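Local structure of envelopment polyprotein (Bovine Schmallenberg virus BH80/Germany/2011, 7A56) at residues D33-L46 / F211-R225. The protein includes the class II envelope glycoprotein Gc, whose fusion domains, here in the trimeric postfusion form, probably drive merger of the viral and host membranes during entry. Numbering follows the deposited sequence.
Sequences DIANDLTMHYFKPL and FCSTVDVLQPLISDR
Asp37 carries the polar side of the contact, gripping the backbone N-H groups of Asp224 and Arg225 and the Arg225 guanidinium. Its OD1 takes the N-H of Asp224 (Asp224 N to Asp37 OD1 3.0 Å) and its OD2 that of Arg225 (Arg225 N to Asp37 OD2 2.9 Å), each on a syn lone pair. Arg225 NH1 adds a salt bridge to Asp37 OD2, also 2.9 Å. It comes from above the carboxylate plane, and the two flat groups stand 79° apart. The carboxylate meets these donors because chi1 of Asp37 (-168°) turns CG away from its own backbone N. Three N-H groups thus fix the buried carboxylate and probably favour its charged form. A water joins Asp33 OD2 to Arg225 NH2.

Ser223 CA sits over one face of the His41 ring in a CH-pi contact, 3.8 Å from the ring centroid. His41 ND1 donates to Asp37 O (2.7 Å), which fixes the ring's rotation.

Apolar contacts centre on Phe211. Ala35 CB packs tightly on its CZ (3.3 Å), Leu38 CD1 meets its CB and CG, and Pro45 CB its CE1. The Phe43 ring has Leu38 CD2 over its centre and Leu221 CB near CZ.

Backbone bonds pair Lys44 with Cys212 in both directions, Lys44 N to Cys212 O being 2.8 Å. Between helix 23-40 and strand 44-46, Tyr42 is the C-prime residue of a Schellman motif.

Strand 44-46 thus pairs antiparallel with strand 209-214, whose other neighbour is strand 197-206, tied to it by the Cys203-Cys212 disulfide. Helix 23-40 also packs through Ile34 on strands 98-134 and 335-343.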
loop_
_atom_site.group_PDB
_atom_site.type_symbol
_atom_site.label_atom_id
_atom_site.label_comp_id
_atom_site.label_asym_id
_atom_site.label_seq_id
_atom_site.Cartn_x
_atom_site.Cartn_y
_atom_site.Cartn_z
ATOM N N ASP A 33 -40.989 -20.743 0.867
ATOM C CA ASP A 33 -40.250 -21.164 2.053
ATOM C C ASP A 33 -38.888 -20.472 2.149
ATOM O O ASP A 33 -38.483 -20.010 3.228
ATOM C CB ASP A 33 -40.080 -22.677 2.018
ATOM C CG ASP A 33 -41.363 -23.421 2.396
ATOM O OD1 ASP A 33 -42.340 -22.799 2.865
ATOM O OD2 ASP A 33 -41.392 -24.632 2.183
ATOM N N ILE A 34 -38.122 -20.473 1.049
ATOM C CA ILE A 34 -36.847 -19.739 1.029
ATOM C C ILE A 34 -37.048 -18.258 1.331
ATOM O O ILE A 34 -36.310 -17.667 2.129
ATOM C CB ILE A 34 -36.124 -19.930 -0.313
ATOM C CG1 ILE A 34 -35.765 -21.398 -0.492
ATOM C CG2 ILE A 34 -34.882 -18.987 -0.377
ATOM C CD1 ILE A 34 -35.532 -21.865 -1.968
ATOM N N ALA A 35 -37.994 -17.613 0.640
ATOM C CA ALA A 35 -38.190 -16.183 0.843
ATOM C C ALA A 35 -38.518 -15.901 2.292
ATOM O O ALA A 35 -38.005 -14.940 2.881
ATOM C CB ALA A 35 -39.319 -15.635 -0.055
ATOM N N ASN A 36 -39.374 -16.744 2.889
ATOM C CA ASN A 36 -39.779 -16.473 4.256
ATOM C C ASN A 36 -38.613 -16.652 5.220
ATOM O O ASN A 36 -38.465 -15.888 6.180
ATOM C CB ASN A 36 -40.945 -17.391 4.615
ATOM C CG ASN A 36 -41.237 -17.396 6.077
ATOM O OD1 ASN A 36 -41.717 -16.407 6.619
ATOM N ND2 ASN A 36 -40.921 -18.507 6.748
ATOM N N ASP A 37 -37.799 -17.683 4.992
ATOM C CA ASP A 37 -36.594 -17.939 5.790
ATOM C C ASP A 37 -35.642 -16.751 5.732
ATOM O O ASP A 37 -35.131 -16.259 6.759
ATOM C CB ASP A 37 -35.945 -19.202 5.203
ATOM C CG ASP A 37 -34.844 -19.812 6.056
ATOM O OD1 ASP A 37 -34.488 -19.291 7.138
ATOM O OD2 ASP A 37 -34.291 -20.842 5.598
ATOM N N LEU A 38 -35.384 -16.281 4.519
ATOM C CA LEU A 38 -34.449 -15.158 4.341
ATOM C C LEU A 38 -34.980 -13.896 4.996
ATOM O O LEU A 38 -34.263 -13.203 5.734
ATOM C CB LEU A 38 -34.197 -14.959 2.850
ATOM C CG LEU A 38 -33.390 -16.084 2.146
ATOM C CD1 LEU A 38 -33.211 -15.743 0.682
ATOM C CD2 LEU A 38 -31.994 -16.272 2.736
ATOM N N THR A 39 -36.249 -13.598 4.766
ATOM C CA THR A 39 -36.839 -12.394 5.349
ATOM C C THR A 39 -36.841 -12.455 6.869
ATOM O O THR A 39 -36.662 -11.439 7.535
ATOM C CB THR A 39 -38.278 -12.236 4.841
ATOM O OG1 THR A 39 -38.258 -12.084 3.416
ATOM C CG2 THR A 39 -38.936 -11.031 5.479
ATOM N N MET A 40 -37.126 -13.627 7.439
ATOM C CA MET A 40 -37.131 -13.780 8.889
ATOM C C MET A 40 -35.746 -13.664 9.470
ATOM O O MET A 40 -35.601 -13.339 10.653
ATOM C CB MET A 40 -37.747 -15.159 9.280
ATOM C CG MET A 40 -39.260 -15.279 9.122
ATOM S SD MET A 40 -40.263 -14.520 10.441
ATOM C CE MET A 40 -40.480 -12.851 9.809
ATOM N N HIS A 41 -34.712 -13.869 8.650
ATOM C CA HIS A 41 -33.353 -13.720 9.104
ATOM C C HIS A 41 -32.725 -12.419 8.579
ATOM O O HIS A 41 -31.531 -12.351 8.329
ATOM C CB HIS A 41 -32.532 -14.945 8.728
ATOM C CG HIS A 41 -32.954 -16.172 9.483
ATOM N ND1 HIS A 41 -33.898 -17.049 8.999
ATOM C CD2 HIS A 41 -32.573 -16.653 10.693
ATOM C CE1 HIS A 41 -34.080 -18.029 9.873
ATOM N NE2 HIS A 41 -33.296 -17.805 10.916
ATOM N N TYR A 42 -33.554 -11.390 8.427
ATOM C CA TYR A 42 -33.174 -9.989 8.226
ATOM C C TYR A 42 -32.562 -9.694 6.853
ATOM O O TYR A 42 -31.947 -8.643 6.687
ATOM C CB TYR A 42 -32.235 -9.487 9.352
ATOM C CG TYR A 42 -32.925 -9.494 10.714
ATOM C CD1 TYR A 42 -33.680 -8.405 11.138
ATOM C CD2 TYR A 42 -32.846 -10.622 11.563
ATOM C CE1 TYR A 42 -34.349 -8.424 12.382
ATOM C CE2 TYR A 42 -33.492 -10.651 12.794
ATOM C CZ TYR A 42 -34.247 -9.546 13.206
ATOM O OH TYR A 42 -34.893 -9.557 14.430
ATOM N N PHE A 43 -32.740 -10.557 5.850
ATOM C CA PHE A 43 -32.421 -10.176 4.476
ATOM C C PHE A 43 -33.498 -9.212 4.006
ATOM O O PHE A 43 -34.670 -9.348 4.370
ATOM C CB PHE A 43 -32.403 -11.397 3.524
ATOM C CG PHE A 43 -31.206 -12.316 3.687
ATOM C CD1 PHE A 43 -31.075 -13.120 4.807
ATOM C CD2 PHE A 43 -30.257 -12.420 2.686
ATOM C CE1 PHE A 43 -29.990 -13.961 4.957
ATOM C CE2 PHE A 43 -29.154 -13.267 2.818
ATOM C CZ PHE A 43 -29.027 -14.043 3.945
ATOM N N LYS A 44 -33.101 -8.225 3.182
ATOM C CA LYS A 44 -34.031 -7.206 2.700
ATOM C C LYS A 44 -34.593 -7.611 1.334
ATOM O O LYS A 44 -33.798 -7.865 0.416
ATOM C CB LYS A 44 -33.261 -5.895 2.551
ATOM C CG LYS A 44 -32.801 -5.391 3.906
ATOM C CD LYS A 44 -31.846 -4.233 3.793
ATOM C CE LYS A 44 -31.765 -3.488 5.115
ATOM N NZ LYS A 44 -31.593 -2.014 4.894
ATOM N N PRO A 45 -35.914 -7.594 1.109
ATOM C CA PRO A 45 -36.436 -7.957 -0.232
ATOM C C PRO A 45 -36.324 -6.791 -1.218
ATOM O O PRO A 45 -36.704 -5.648 -0.907
ATOM C CB PRO A 45 -37.906 -8.336 0.029
ATOM C CG PRO A 45 -38.115 -8.213 1.472
ATOM C CD PRO A 45 -37.034 -7.345 2.038
ATOM N N LEU A 46 -35.715 -7.062 -2.374
ATOM C CA LEU A 46 -35.582 -6.069 -3.458
ATOM C C LEU A 46 -36.397 -6.544 -4.667
ATOM O O LEU A 46 -36.454 -7.748 -4.979
ATOM C CB LEU A 46 -34.119 -5.818 -3.885
ATOM C CG LEU A 46 -33.342 -4.748 -3.087
ATOM C CD1 LEU A 46 -33.280 -5.236 -1.664
ATOM C CD2 LEU A 46 -31.933 -4.660 -3.640
ATOM N N PHE A 211 -33.110 -11.057 -2.295
ATOM C CA PHE A 211 -33.003 -10.896 -0.849
ATOM C C PHE A 211 -31.567 -10.562 -0.495
ATOM O O PHE A 211 -30.663 -11.379 -0.695
ATOM C CB PHE A 211 -33.481 -12.172 -0.139
ATOM C CG PHE A 211 -34.920 -12.479 -0.428
ATOM C CD1 PHE A 211 -35.940 -11.894 0.328
ATOM C CD2 PHE A 211 -35.268 -13.288 -1.507
ATOM C CE1 PHE A 211 -37.262 -12.141 0.030
ATOM C CE2 PHE A 211 -36.600 -13.562 -1.791
ATOM C CZ PHE A 211 -37.602 -12.971 -1.034
ATOM N N CYS A 212 -31.345 -9.355 0.030
ATOM C CA CYS A 212 -30.006 -8.801 0.063
ATOM C C CYS A 212 -29.589 -8.401 1.468
ATOM O O CYS A 212 -30.426 -8.092 2.307
ATOM C CB CYS A 212 -29.901 -7.542 -0.821
ATOM S SG CYS A 212 -30.366 -7.883 -2.515
ATOM N N SER A 213 -28.290 -8.387 1.698
ATOM C CA SER A 213 -27.789 -7.873 2.974
ATOM C C SER A 213 -26.333 -7.462 2.828
ATOM O O SER A 213 -25.567 -8.084 2.060
ATOM C CB SER A 213 -27.925 -8.971 4.059
ATOM O OG SER A 213 -27.354 -8.507 5.267
ATOM N N THR A 214 -25.933 -6.426 3.585
ATOM C CA THR A 214 -24.502 -6.167 3.674
ATOM C C THR A 214 -23.898 -7.349 4.430
ATOM O O THR A 214 -24.591 -8.026 5.195
ATOM C CB THR A 214 -24.200 -4.811 4.373
ATOM O OG1 THR A 214 -24.908 -4.743 5.591
ATOM C CG2 THR A 214 -24.717 -3.685 3.564
ATOM N N VAL A 215 -22.637 -7.650 4.149
ATOM C CA VAL A 215 -21.940 -8.738 4.815
ATOM C C VAL A 215 -20.563 -8.215 5.216
ATOM O O VAL A 215 -19.883 -7.578 4.411
ATOM C CB VAL A 215 -21.839 -9.992 3.912
ATOM C CG1 VAL A 215 -21.024 -9.737 2.663
ATOM C CG2 VAL A 215 -21.306 -11.212 4.687
ATOM N N ASP A 216 -20.169 -8.444 6.461
ATOM C CA ASP A 216 -18.800 -8.136 6.847
ATOM C C ASP A 216 -18.195 -9.320 7.587
ATOM O O ASP A 216 -18.894 -10.279 7.961
ATOM C CB ASP A 216 -18.694 -6.848 7.672
ATOM C CG ASP A 216 -19.539 -6.860 8.876
ATOM O OD1 ASP A 216 -19.418 -7.819 9.678
ATOM O OD2 ASP A 216 -20.318 -5.885 9.020
ATOM N N VAL A 217 -16.875 -9.247 7.755
ATOM C CA VAL A 217 -16.064 -10.437 8.048
ATOM C C VAL A 217 -16.379 -11.028 9.426
ATOM O O VAL A 217 -16.277 -12.247 9.610
ATOM C CB VAL A 217 -14.565 -10.079 7.878
ATOM C CG1 VAL A 217 -14.118 -9.070 8.928
ATOM C CG2 VAL A 217 -13.620 -11.348 8.010
ATOM N N LEU A 218 -16.813 -10.220 10.412
ATOM C CA LEU A 218 -17.145 -10.821 11.718
ATOM C C LEU A 218 -18.505 -11.485 11.774
ATOM O O LEU A 218 -18.765 -12.254 12.733
ATOM C CB LEU A 218 -17.087 -9.761 12.863
ATOM C CG LEU A 218 -15.722 -9.159 13.268
ATOM C CD1 LEU A 218 -15.915 -8.197 14.467
ATOM C CD2 LEU A 218 -14.815 -10.284 13.697
ATOM N N GLN A 219 -19.408 -11.234 10.814
ATOM C CA GLN A 219 -20.781 -11.750 10.968
ATOM C C GLN A 219 -21.346 -12.390 9.702
ATOM O O GLN A 219 -21.920 -11.703 8.834
ATOM C CB GLN A 219 -21.723 -10.663 11.468
ATOM C CG GLN A 219 -21.446 -10.274 12.905
ATOM C CD GLN A 219 -21.634 -11.378 13.957
ATOM O OE1 GLN A 219 -22.277 -12.440 13.732
ATOM N NE2 GLN A 219 -21.083 -11.110 15.154
ATOM N N PRO A 220 -21.165 -13.699 9.552
ATOM C CA PRO A 220 -21.761 -14.417 8.411
ATOM C C PRO A 220 -23.267 -14.241 8.377
ATOM O O PRO A 220 -23.904 -13.966 9.400
ATOM C CB PRO A 220 -21.396 -15.878 8.695
ATOM C CG PRO A 220 -20.123 -15.811 9.506
ATOM C CD PRO A 220 -20.344 -14.602 10.400
ATOM N N LEU A 221 -23.839 -14.447 7.195
ATOM C CA LEU A 221 -25.282 -14.340 7.016
ATOM C C LEU A 221 -25.891 -15.724 7.211
ATOM O O LEU A 221 -25.525 -16.683 6.509
ATOM C CB LEU A 221 -25.617 -13.763 5.635
ATOM C CG LEU A 221 -24.930 -12.373 5.288
ATOM C CD1 LEU A 221 -25.383 -12.015 3.869
ATOM C CD2 LEU A 221 -25.319 -11.300 6.236
ATOM N N ILE A 222 -26.758 -15.854 8.196
ATOM C CA ILE A 222 -27.261 -17.182 8.590
ATOM C C ILE A 222 -28.766 -17.204 8.438
ATOM O O ILE A 222 -29.459 -16.407 9.077
ATOM C CB ILE A 222 -26.893 -17.544 10.046
ATOM C CG1 ILE A 222 -25.377 -17.529 10.278
ATOM C CG2 ILE A 222 -27.528 -18.913 10.485
ATOM C CD1 ILE A 222 -24.556 -18.486 9.383
ATOM N N SER A 223 -29.280 -18.156 7.647
ATOM C CA SER A 223 -30.678 -18.539 7.669
ATOM C C SER A 223 -30.707 -20.055 7.815
ATOM O O SER A 223 -29.644 -20.704 7.856
ATOM C CB SER A 223 -31.419 -18.079 6.398
ATOM O OG SER A 223 -30.910 -18.748 5.237
ATOM N N ASP A 224 -31.910 -20.635 7.860
ATOM C CA ASP A 224 -31.994 -22.086 8.036
ATOM C C ASP A 224 -31.483 -22.821 6.806
ATOM O O ASP A 224 -30.725 -23.786 6.923
ATOM C CB ASP A 224 -33.433 -22.505 8.350
ATOM C CG ASP A 224 -33.901 -21.961 9.679
ATOM O OD1 ASP A 224 -33.047 -21.767 10.571
ATOM O OD2 ASP A 224 -35.090 -21.697 9.827
ATOM N N ARG A 225 -31.873 -22.369 5.615
ATOM C CA ARG A 225 -31.503 -23.054 4.377
ATOM C C ARG A 225 -30.210 -22.552 3.742
ATOM O O ARG A 225 -29.520 -23.327 3.037
ATOM C CB ARG A 225 -32.641 -22.888 3.365
ATOM C CG ARG A 225 -33.924 -23.620 3.799
ATOM C CD ARG A 225 -35.129 -23.038 3.075
ATOM N NE ARG A 225 -36.316 -23.778 3.458
ATOM C CZ ARG A 225 -36.987 -23.575 4.589
ATOM N NH1 ARG A 225 -36.607 -22.624 5.423
ATOM N NH2 ARG A 225 -38.061 -24.336 4.878
HETATM O O HOH W 1 -39.115 -26.069 2.496
HETATM O O HOH W 2 -33.456 -20.013 13.159
HETATM O O HOH W 3 -29.889 -6.800 6.515
#